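Local structure of ethylbenzene dehydrogenase alpha-subunit (Aromatoleum aromaticum, 2IVF) at residues 781-786 / 795-800; 526-531 / 802-807; 558-563 / 572-577. The protein is the molybdopterin-containing subunit of an oxidoreductase complex, holding two guanine-nucleotide pterin cofactors (MGD and MD1), a molybdenum atom and an iron/sulfur cluster. All blocks are in the same frame, centred on the assembly; numbering follows the deposited sequence.

Contact 1: 781-786 / 795-800. With ACT (acetate ion), chain J.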
loop_
_atom_site.group_PDB
_atom_site.type_symbol
_atom_site.label_atom_id
_atom_site.label_comp_id
_atom_site.label_asym_id
_atom_site.label_seq_id
_atom_site.Cartn_x
_atom_site.Cartn_y
_atom_site.Cartn_z
ATOM N N ALA A 781 6.803 2.060 -29.757
ATOM C CA ALA A 781 5.925 3.083 -29.214
ATOM C C ALA A 781 6.749 4.076 -28.382
ATOM O O ALA A 781 6.552 5.289 -28.448
ATOM C CB ALA A 781 4.809 2.475 -28.342
ATOM N N HIS A 782 7.619 3.510 -27.543
ATOM C CA HIS A 782 8.385 4.271 -26.585
ATOM C C HIS A 782 9.232 5.333 -27.312
ATOM O O HIS A 782 9.551 6.410 -26.747
ATOM C CB HIS A 782 9.217 3.305 -25.733
ATOM C CG HIS A 782 10.174 3.987 -24.821
ATOM N ND1 HIS A 782 9.776 4.709 -23.711
ATOM C CD2 HIS A 782 11.519 4.104 -24.896
ATOM C CE1 HIS A 782 10.852 5.211 -23.131
ATOM N NE2 HIS A 782 11.918 4.888 -23.849
ATOM N N ALA A 783 9.623 4.986 -28.535
ATOM C CA ALA A 783 10.273 5.842 -29.487
ATOM C C ALA A 783 11.558 6.477 -28.926
ATOM O O ALA A 783 11.788 7.690 -29.031
ATOM C CB ALA A 783 9.278 6.876 -30.045
ATOM N N ASN A 784 12.348 5.621 -28.278
ATOM C CA ASN A 784 13.693 5.937 -27.772
ATOM C C ASN A 784 14.381 4.604 -27.461
ATOM O O ASN A 784 13.690 3.578 -27.257
ATOM C CB ASN A 784 13.636 6.792 -26.517
ATOM C CG ASN A 784 14.919 7.544 -26.273
ATOM O OD1 ASN A 784 15.862 7.483 -27.069
ATOM N ND2 ASN A 784 14.964 8.268 -25.194
ATOM N N GLU A 785 15.705 4.589 -27.453
ATOM C CA GLU A 785 16.405 3.390 -27.069
ATOM C C GLU A 785 16.674 3.501 -25.595
ATOM O O GLU A 785 16.584 4.616 -25.013
ATOM C CB GLU A 785 17.677 3.109 -27.882
ATOM C CG GLU A 785 18.629 4.205 -28.112
ATOM C CD GLU A 785 18.146 5.273 -29.114
ATOM O OE1 GLU A 785 17.785 4.985 -30.287
ATOM O OE2 GLU A 785 18.169 6.418 -28.676
ATOM N N VAL A 786 16.906 2.358 -24.973
ATOM C CA VAL A 786 17.266 2.327 -23.556
ATOM C C VAL A 786 18.779 2.472 -23.445
ATOM O O VAL A 786 19.512 1.795 -24.145
ATOM C CB VAL A 786 16.803 1.024 -22.879
ATOM C CG1 VAL A 786 17.346 0.962 -21.468
ATOM C CG2 VAL A 786 15.219 0.842 -22.934
ATOM N N MET A 795 9.847 9.221 -26.747
ATOM C CA MET A 795 9.511 10.082 -27.872
ATOM C C MET A 795 10.676 10.817 -28.489
ATOM O O MET A 795 10.475 11.650 -29.395
ATOM C CB MET A 795 8.376 11.036 -27.522
ATOM C CG MET A 795 7.150 10.324 -26.955
ATOM S SD MET A 795 5.786 11.448 -26.665
ATOM C CE MET A 795 5.282 11.781 -28.345
ATOM N N ARG A 796 11.899 10.477 -28.059
ATOM C CA ARG A 796 13.099 11.104 -28.603
ATOM C C ARG A 796 13.176 11.001 -30.133
ATOM O O ARG A 796 13.642 11.898 -30.769
ATOM C CB ARG A 796 14.342 10.471 -28.014
ATOM C CG ARG A 796 15.574 11.341 -28.165
ATOM C CD ARG A 796 16.859 10.632 -27.763
ATOM N NE ARG A 796 17.100 9.462 -28.591
ATOM C CZ ARG A 796 17.617 9.471 -29.812
ATOM N NH1 ARG A 796 17.981 10.601 -30.422
ATOM N NH2 ARG A 796 17.804 8.313 -30.420
ATOM N N TRP A 797 12.782 9.868 -30.703
ATOM C CA TRP A 797 12.864 9.699 -32.171
ATOM C C TRP A 797 11.968 10.700 -32.905
ATOM O O TRP A 797 12.295 11.196 -34.010
ATOM C CB TRP A 797 12.480 8.275 -32.567
ATOM C CG TRP A 797 13.359 7.223 -32.008
ATOM C CD1 TRP A 797 14.645 7.371 -31.576
ATOM C CD2 TRP A 797 13.054 5.836 -31.885
ATOM N NE1 TRP A 797 15.139 6.176 -31.127
ATOM C CE2 TRP A 797 14.193 5.207 -31.306
ATOM C CE3 TRP A 797 11.942 5.053 -32.217
ATOM C CZ2 TRP A 797 14.250 3.840 -31.060
ATOM C CZ3 TRP A 797 11.992 3.685 -31.949
ATOM C CH2 TRP A 797 13.126 3.103 -31.343
ATOM N N HIS A 798 10.809 10.968 -32.329
ATOM C CA HIS A 798 9.931 11.968 -32.900
ATOM C C HIS A 798 10.577 13.342 -32.883
ATOM O O HIS A 798 10.550 14.053 -33.893
ATOM C CB HIS A 798 8.559 11.975 -32.228
ATOM C CG HIS A 798 7.895 10.629 -32.245
ATOM N ND1 HIS A 798 7.598 9.972 -33.413
ATOM C CD2 HIS A 798 7.514 9.808 -31.238
ATOM C CE1 HIS A 798 7.035 8.806 -33.128
ATOM N NE2 HIS A 798 6.974 8.682 -31.811
ATOM N N PHE A 799 11.179 13.708 -31.771
ATOM C CA PHE A 799 11.777 15.037 -31.659
ATOM C C PHE A 799 13.147 15.184 -32.319
ATOM O O PHE A 799 13.327 16.064 -33.198
ATOM C CB PHE A 799 11.820 15.484 -30.192
ATOM C CG PHE A 799 12.478 16.790 -30.013
ATOM C CD1 PHE A 799 11.877 17.940 -30.495
ATOM C CD2 PHE A 799 13.722 16.875 -29.384
ATOM C CE1 PHE A 799 12.500 19.180 -30.365
ATOM C CE2 PHE A 799 14.359 18.102 -29.238
ATOM C CZ PHE A 799 13.756 19.260 -29.743
ATOM N N ASP A 800 14.116 14.360 -31.925
ATOM C CA ASP A 800 15.489 14.425 -32.504
ATOM C C ASP A 800 15.529 14.017 -33.951
ATOM O O ASP A 800 16.225 14.621 -34.746
ATOM C CB ASP A 800 16.482 13.513 -31.749
ATOM C CG ASP A 800 16.965 14.127 -30.424
ATOM O OD1 ASP A 800 16.734 15.338 -30.200
ATOM O OD2 ASP A 800 17.583 13.410 -29.613
HETATM C C ACT J . 17.890 -0.450 -27.273
HETATM O O ACT J . 17.008 0.091 -26.546
HETATM O OXT ACT J . 18.738 -1.210 -26.708
HETATM C CH3 ACT J . 17.933 -0.224 -28.762
#
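Glu785 meets Arg796 with its CG set between the backbone N and the carbonyl carbon (chi1 47°) and its chain bent again at chi2, while a bend at chi3 (61°) turns NE of Arg796 off a chain that is extended as far as CD. Glu785 OE2 receives NH2 of Arg796 at 2.6 Å through its syn lone pair, forming a salt bridge. Its partner oxygen, OE1, is met from above the carboxylate plane by Trp797 NE1 at 3.0 Å, so one carboxylate ties two helix side chains together. Arg796 NE also donates to Asn784 OD1 (2.8 Å), and NH1 reaches Asp800 OD2, extending the ionic network. One face of the Trp797 indole takes the backbone: Asn784 N sits over its centre, and Asn784 CA makes a CH-pi contact, 3.9 Å from the five-membered ring centroid. Between the backbones, Met795 N donates to His782 O, and Trp797 N to Ala783 O, nearly straight at 179°. Ala783, with positive phi, is the first residue after helix 777-781 to leave helical angles, and Met795 is the N-cap of helix 796-800; the contact joins these successive short helices. Lys234 bonds to Ala781 O and His798 NE2, while His798 ND1 bonds to Lys803 O.

Contact 2: 526-531 / 802-807; sequences DEMGNI and KKVFPT
Asp526 OD1 is gripped by two donors: NZ of Lys803 at 2.6 Å, in a salt bridge that uses the syn lone pair, and more weakly the backbone N of Glu527, its neighbour on the helix. The extended Lys803 chain crosses Asp526 at about a right angle. The same NZ donates to a water, which in turn donates to Glu527 OE2 (2.9 Å from that water's oxygen). A second water donates to both Glu527 OE2 and Val804 O, at 2.7 Å from the former, so the carboxylate reaches the 802-807 backbone through solvent. Lys803 NZ stays 4.8 Å from Glu527 OE2, not in contact, though the opposite charges probably attract; Glu527 OE1 has a direct salt bridge to Lys234.

Pro806 packs on the helix. Its CG lies against the Glu527 carboxylate, 3.5 Å from OE1, and the apolar contacts are made by its CB, which meets Ile531 CD1 at 3.8 Å and Met528 CG at 3.9 Å. Met528 CG stands anti to the carbonyl carbon (chi1 -66°), and the chain runs on extended until CE touches Val804 CG2, 3.7 Å away, as well as Phe805 O. The Pro806 ring rests on Glu527, Met528 and Ile531, spaced i, i+1 and i+4: an irregular segment packed through an inverse gamma turn centred on Pro806 (phi/psi -79/66°) against the first turns of helix 526-540.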
loop_
_atom_site.group_PDB
_atom_site.type_symbol
_atom_site.label_atom_id
_atom_site.label_comp_id
_atom_site.label_asym_id
_atom_site.label_seq_id
_atom_site.Cartn_x
_atom_site.Cartn_y
_atom_site.Cartn_z
ATOM N N ASP A 526 8.734 1.193 -39.074
ATOM C CA ASP A 526 8.746 -0.054 -38.315
ATOM C C ASP A 526 7.604 -0.097 -37.308
ATOM O O ASP A 526 6.930 -1.129 -37.138
ATOM C CB ASP A 526 10.110 -0.262 -37.633
ATOM C CG ASP A 526 10.646 1.004 -36.941
ATOM O OD1 ASP A 526 9.888 1.929 -36.576
ATOM O OD2 ASP A 526 11.875 1.066 -36.772
ATOM N N GLU A 527 7.379 1.044 -36.662
ATOM C CA GLU A 527 6.364 1.157 -35.622
ATOM C C GLU A 527 5.002 0.781 -36.187
ATOM O O GLU A 527 4.217 0.081 -35.555
ATOM C CB GLU A 527 6.337 2.585 -35.080
ATOM C CG GLU A 527 5.279 2.799 -34.030
ATOM C CD GLU A 527 5.354 4.130 -33.331
ATOM O OE1 GLU A 527 4.693 4.224 -32.264
ATOM O OE2 GLU A 527 6.044 5.055 -33.829
ATOM N N MET A 528 4.763 1.191 -37.424
ATOM C CA MET A 528 3.498 0.913 -38.110
ATOM C C MET A 528 3.384 -0.556 -38.535
ATOM O O MET A 528 2.312 -1.182 -38.419
ATOM C CB MET A 528 3.390 1.821 -39.321
ATOM C CG MET A 528 3.284 3.284 -38.936
ATOM S SD MET A 528 3.357 4.355 -40.358
ATOM C CE MET A 528 3.719 5.904 -39.568
ATOM N N GLY A 529 4.490 -1.112 -38.994
ATOM C CA GLY A 529 4.545 -2.529 -39.333
ATOM C C GLY A 529 4.234 -3.362 -38.108
ATOM O O GLY A 529 3.483 -4.339 -38.179
ATOM N N ASN A 530 4.811 -2.975 -36.982
ATOM C CA ASN A 530 4.581 -3.683 -35.708
ATOM C C ASN A 530 3.113 -3.644 -35.241
ATOM O O ASN A 530 2.564 -4.662 -34.800
ATOM C CB ASN A 530 5.532 -3.151 -34.647
ATOM C CG ASN A 530 5.219 -3.679 -33.268
ATOM O OD1 ASN A 530 4.505 -3.043 -32.474
ATOM N ND2 ASN A 530 5.729 -4.876 -32.981
ATOM N N ILE A 531 2.464 -2.485 -35.364
ATOM C CA ILE A 531 1.013 -2.368 -35.072
ATOM C C ILE A 531 0.135 -3.312 -35.927
ATOM O O ILE A 531 -0.774 -3.958 -35.408
ATOM C CB ILE A 531 0.520 -0.934 -35.292
ATOM C CG1 ILE A 531 1.152 0.025 -34.272
ATOM C CG2 ILE A 531 -0.988 -0.837 -35.149
ATOM C CD1 ILE A 531 1.057 1.442 -34.717
ATOM N N LYS A 802 12.841 13.376 -36.003
ATOM C CA LYS A 802 11.708 13.825 -36.775
ATOM C C LYS A 802 10.906 12.659 -37.316
ATOM O O LYS A 802 10.318 12.749 -38.383
ATOM C CB LYS A 802 12.140 14.781 -37.880
ATOM C CG LYS A 802 13.054 15.890 -37.398
ATOM C CD LYS A 802 12.451 16.737 -36.291
ATOM C CE LYS A 802 13.524 17.647 -35.651
ATOM N NZ LYS A 802 12.980 18.357 -34.465
ATOM N N LYS A 803 10.908 11.574 -36.557
ATOM C CA LYS A 803 10.149 10.388 -36.917
ATOM C C LYS A 803 8.633 10.656 -36.819
ATOM O O LYS A 803 8.125 11.179 -35.808
ATOM C CB LYS A 803 10.552 9.191 -36.050
ATOM C CG LYS A 803 10.090 7.858 -36.596
ATOM C CD LYS A 803 10.364 6.681 -35.629
ATOM C CE LYS A 803 9.962 5.332 -36.216
ATOM N NZ LYS A 803 10.528 4.171 -35.441
ATOM N N VAL A 804 7.932 10.258 -37.866
ATOM C CA VAL A 804 6.480 10.402 -37.950
ATOM C C VAL A 804 5.776 9.578 -36.875
ATOM O O VAL A 804 6.345 8.618 -36.312
ATOM C CB VAL A 804 5.929 10.036 -39.383
ATOM C CG1 VAL A 804 6.454 11.037 -40.444
ATOM C CG2 VAL A 804 6.277 8.599 -39.805
ATOM N N PHE A 805 4.529 9.954 -36.599
ATOM C CA PHE A 805 3.710 9.260 -35.641
ATOM C C PHE A 805 2.776 8.342 -36.384
ATOM O O PHE A 805 2.372 8.654 -37.511
ATOM C CB PHE A 805 2.855 10.251 -34.859
ATOM C CG PHE A 805 3.611 11.065 -33.898
ATOM C CD1 PHE A 805 4.286 12.207 -34.309
ATOM C CD2 PHE A 805 3.651 10.695 -32.579
ATOM C CE1 PHE A 805 4.971 12.990 -33.378
ATOM C CE2 PHE A 805 4.339 11.439 -31.655
ATOM C CZ PHE A 805 4.993 12.593 -32.055
ATOM N N PRO A 806 2.431 7.192 -35.766
ATOM C CA PRO A 806 1.515 6.292 -36.456
ATOM C C PRO A 806 0.038 6.729 -36.347
ATOM O O PRO A 806 -0.799 6.035 -35.733
ATOM C CB PRO A 806 1.800 4.963 -35.781
ATOM C CG PRO A 806 2.069 5.361 -34.343
ATOM C CD PRO A 806 2.886 6.624 -34.470
ATOM N N THR A 807 -0.268 7.872 -36.957
ATOM C CA THR A 807 -1.590 8.475 -36.892
ATOM C C THR A 807 -2.059 8.812 -38.328
ATOM O O THR A 807 -1.260 8.850 -39.249
ATOM C CB THR A 807 -1.604 9.801 -36.086
ATOM O OG1 THR A 807 -0.712 10.756 -36.670
ATOM C CG2 THR A 807 -1.279 9.623 -34.638
HETATM O O HOH W 1 8.786 4.556 -33.213
HETATM O O HOH W 2 6.306 5.705 -36.416
#

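Contact 3: 558-563 / 572-577; sequences QLWNNK and KSFGAY
Trp560 and Phe574 supply the aromatic part of this contact. Their side chains lie side by side and point the same way, yet the rings are turned against each other: the indole directs its edge toward the phenyl face, with planes at 70° and 5.7 Å between the centroids of the indole six-membered ring and the phenyl ring. This is an edge-to-face pair, whose nearest ring atoms are Trp560 CE3 and Phe574 CE2 at 4.2 Å. The indole NE1 is bonded elsewhere, to Ile937 O.

Direct polar contact comes from Asn561. Its CG stands anti to the carbonyl carbon (chi1 -67°), and from there OD1 accepts from Gly575 N at 2.8 Å; the donor is tilted 26° from the amide carbonyl plane. Asn561 ND2 goes to Tyr551 OH, so both ends of the amide are bonded.

Water-mediated links run beside these. One water donates to Trp560 O (2.6 Å from its oxygen) and accepts from Phe574 N, while another accepts from Lys563 NZ and, at 3.2 Å, from Ser573 N.

Capping completes the set. Ser573 OG accepts a weak bond from Ala576 N at 3.3 Å, the serine N-cap of helix 574-583. With Asn561 binding the next-but-one NH after the cap residue, the end of helix 557-560 meets a helix N-terminus whose first NH groups are satisfied by side chains and water.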
loop_
_atom_site.group_PDB
_atom_site.type_symbol
_atom_site.label_atom_id
_atom_site.label_comp_id
_atom_site.label_asym_id
_atom_site.label_seq_id
_atom_site.Cartn_x
_atom_site.Cartn_y
_atom_site.Cartn_z
ATOM N N GLN A 558 -28.048 -4.124 -20.645
ATOM C CA GLN A 558 -29.155 -3.476 -19.930
ATOM C C GLN A 558 -28.667 -2.264 -19.157
ATOM O O GLN A 558 -29.475 -1.428 -18.815
ATOM C CB GLN A 558 -29.820 -4.432 -18.939
ATOM C CG GLN A 558 -30.375 -5.680 -19.532
ATOM C CD GLN A 558 -30.551 -6.790 -18.495
ATOM O OE1 GLN A 558 -29.581 -7.283 -17.896
ATOM N NE2 GLN A 558 -31.797 -7.213 -18.307
ATOM N N LEU A 559 -27.370 -2.195 -18.847
ATOM C CA LEU A 559 -26.792 -1.037 -18.191
ATOM C C LEU A 559 -26.230 -0.044 -19.215
ATOM O O LEU A 559 -26.537 1.145 -19.188
ATOM C CB LEU A 559 -25.651 -1.454 -17.277
ATOM C CG LEU A 559 -25.969 -2.239 -15.993
ATOM C CD1 LEU A 559 -26.984 -3.335 -16.209
ATOM C CD2 LEU A 559 -24.736 -2.783 -15.370
ATOM N N TRP A 560 -25.410 -0.571 -20.120
ATOM C CA TRP A 560 -24.666 0.245 -21.061
ATOM C C TRP A 560 -25.482 0.905 -22.174
ATOM O O TRP A 560 -24.988 1.815 -22.832
ATOM C CB TRP A 560 -23.528 -0.582 -21.644
ATOM C CG TRP A 560 -22.626 -1.095 -20.654
ATOM C CD1 TRP A 560 -22.498 -0.677 -19.344
ATOM C CD2 TRP A 560 -21.609 -2.081 -20.854
ATOM N NE1 TRP A 560 -21.491 -1.351 -18.741
ATOM C CE2 TRP A 560 -20.912 -2.209 -19.641
ATOM C CE3 TRP A 560 -21.213 -2.857 -21.940
ATOM C CZ2 TRP A 560 -19.901 -3.128 -19.470
ATOM C CZ3 TRP A 560 -20.205 -3.762 -21.781
ATOM C CH2 TRP A 560 -19.541 -3.887 -20.549
ATOM N N ASN A 561 -26.719 0.454 -22.389
ATOM C CA ASN A 561 -27.626 1.093 -23.333
ATOM C C ASN A 561 -28.583 2.053 -22.636
ATOM O O ASN A 561 -29.563 2.476 -23.225
ATOM C CB ASN A 561 -28.426 0.034 -24.119
ATOM C CG ASN A 561 -27.547 -0.788 -25.039
ATOM O OD1 ASN A 561 -26.474 -0.337 -25.451
ATOM N ND2 ASN A 561 -27.993 -1.991 -25.368
ATOM N N ASN A 562 -28.336 2.337 -21.355
ATOM C CA ASN A 562 -29.147 3.296 -20.623
ATOM C C ASN A 562 -28.713 4.698 -21.010
ATOM O O ASN A 562 -27.648 5.151 -20.608
ATOM C CB ASN A 562 -28.997 3.100 -19.109
ATOM C CG ASN A 562 -30.003 3.933 -18.304
ATOM O OD1 ASN A 562 -30.625 4.862 -18.821
ATOM N ND2 ASN A 562 -30.210 3.554 -17.050
ATOM N N LYS A 563 -29.537 5.388 -21.790
ATOM C CA LYS A 563 -29.187 6.721 -22.279
ATOM C C LYS A 563 -29.063 7.741 -21.151
ATOM O O LYS A 563 -28.356 8.726 -21.290
ATOM C CB LYS A 563 -30.218 7.195 -23.300
ATOM C CG LYS A 563 -30.137 6.409 -24.588
ATOM C CD LYS A 563 -31.222 6.783 -25.583
ATOM C CE LYS A 563 -31.375 5.639 -26.583
ATOM N NZ LYS A 563 -32.047 6.035 -27.849
ATOM N N LYS A 572 -26.796 8.461 -29.751
ATOM C CA LYS A 572 -27.318 7.131 -29.511
ATOM C C LYS A 572 -26.521 6.347 -28.488
ATOM O O LYS A 572 -25.469 6.785 -28.001
ATOM C CB LYS A 572 -27.409 6.355 -30.825
ATOM C CG LYS A 572 -26.090 6.188 -31.536
ATOM C CD LYS A 572 -26.337 5.864 -32.972
ATOM C CE LYS A 572 -25.084 5.635 -33.786
ATOM N NZ LYS A 572 -25.478 5.133 -35.157
ATOM N N SER A 573 -27.075 5.199 -28.115
ATOM C CA SER A 573 -26.510 4.345 -27.079
ATOM C C SER A 573 -25.294 3.606 -27.578
ATOM O O SER A 573 -25.107 3.429 -28.782
ATOM C CB SER A 573 -27.506 3.272 -26.630
ATOM O OG SER A 573 -27.947 2.481 -27.757
ATOM N N PHE A 574 -24.522 3.145 -26.610
ATOM C CA PHE A 574 -23.410 2.238 -26.800
ATOM C C PHE A 574 -23.745 1.140 -27.796
ATOM O O PHE A 574 -23.012 0.939 -28.739
ATOM C CB PHE A 574 -23.029 1.579 -25.486
ATOM C CG PHE A 574 -21.936 0.567 -25.631
ATOM C CD1 PHE A 574 -20.606 0.963 -25.640
ATOM C CD2 PHE A 574 -22.238 -0.780 -25.794
ATOM C CE1 PHE A 574 -19.612 0.044 -25.816
ATOM C CE2 PHE A 574 -21.221 -1.730 -25.950
ATOM C CZ PHE A 574 -19.911 -1.303 -25.973
ATOM N N GLY A 575 -24.848 0.435 -27.588
ATOM C CA GLY A 575 -25.200 -0.689 -28.465
ATOM C C GLY A 575 -25.574 -0.323 -29.883
ATOM O O GLY A 575 -25.364 -1.104 -30.831
ATOM N N ALA A 576 -26.161 0.861 -30.023
ATOM C CA ALA A 576 -26.449 1.451 -31.317
ATOM C C ALA A 576 -25.164 1.799 -32.070
ATOM O O ALA A 576 -25.041 1.523 -33.263
ATOM C CB ALA A 576 -27.322 2.675 -31.148
ATOM N N TYR A 577 -24.210 2.408 -31.378
ATOM C CA TYR A 577 -22.884 2.602 -31.930
ATOM C C TYR A 577 -22.209 1.263 -32.272
ATOM O O TYR A 577 -21.602 1.131 -33.331
ATOM C CB TYR A 577 -22.012 3.386 -30.955
ATOM C CG TYR A 577 -22.200 4.899 -30.997
ATOM C CD1 TYR A 577 -21.631 5.662 -32.015
ATOM C CD2 TYR A 577 -22.899 5.563 -29.998
ATOM C CE1 TYR A 577 -21.759 7.073 -32.034
ATOM C CE2 TYR A 577 -23.048 6.963 -30.007
ATOM C CZ TYR A 577 -22.482 7.725 -31.026
ATOM O OH TYR A 577 -22.653 9.118 -31.039
HETATM O O HOH W 3 -24.204 4.195 -23.615
HETATM O O HOH W 4 -29.945 4.278 -29.187
#

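Contacts 1 and 2 adjoin, their centres about 11 Å apart, and share the chain around helix 796-800. His798 ND1 with Lys803 O, and Trp797 O with Lys803 N, are probable hydrogen bonds, and Met795 CE packs on Phe805. Together they join helices 777-781, 796-800 and 526-540. Contact 3 stands apart, about 39 Å from contact 1 and about 34 Å from contact 2 between centres, at the junction of helices 557-560 and 574-583. In sequence, contact 2 spans both other contacts: residues 526-531 precede 558-577, and 802-807 follow 781-800. Contact 2 thus brings 802-807 against helix 526-540, some 270 residues earlier in the chain, whereas contacts 1 and 3 are local connections between successive helices.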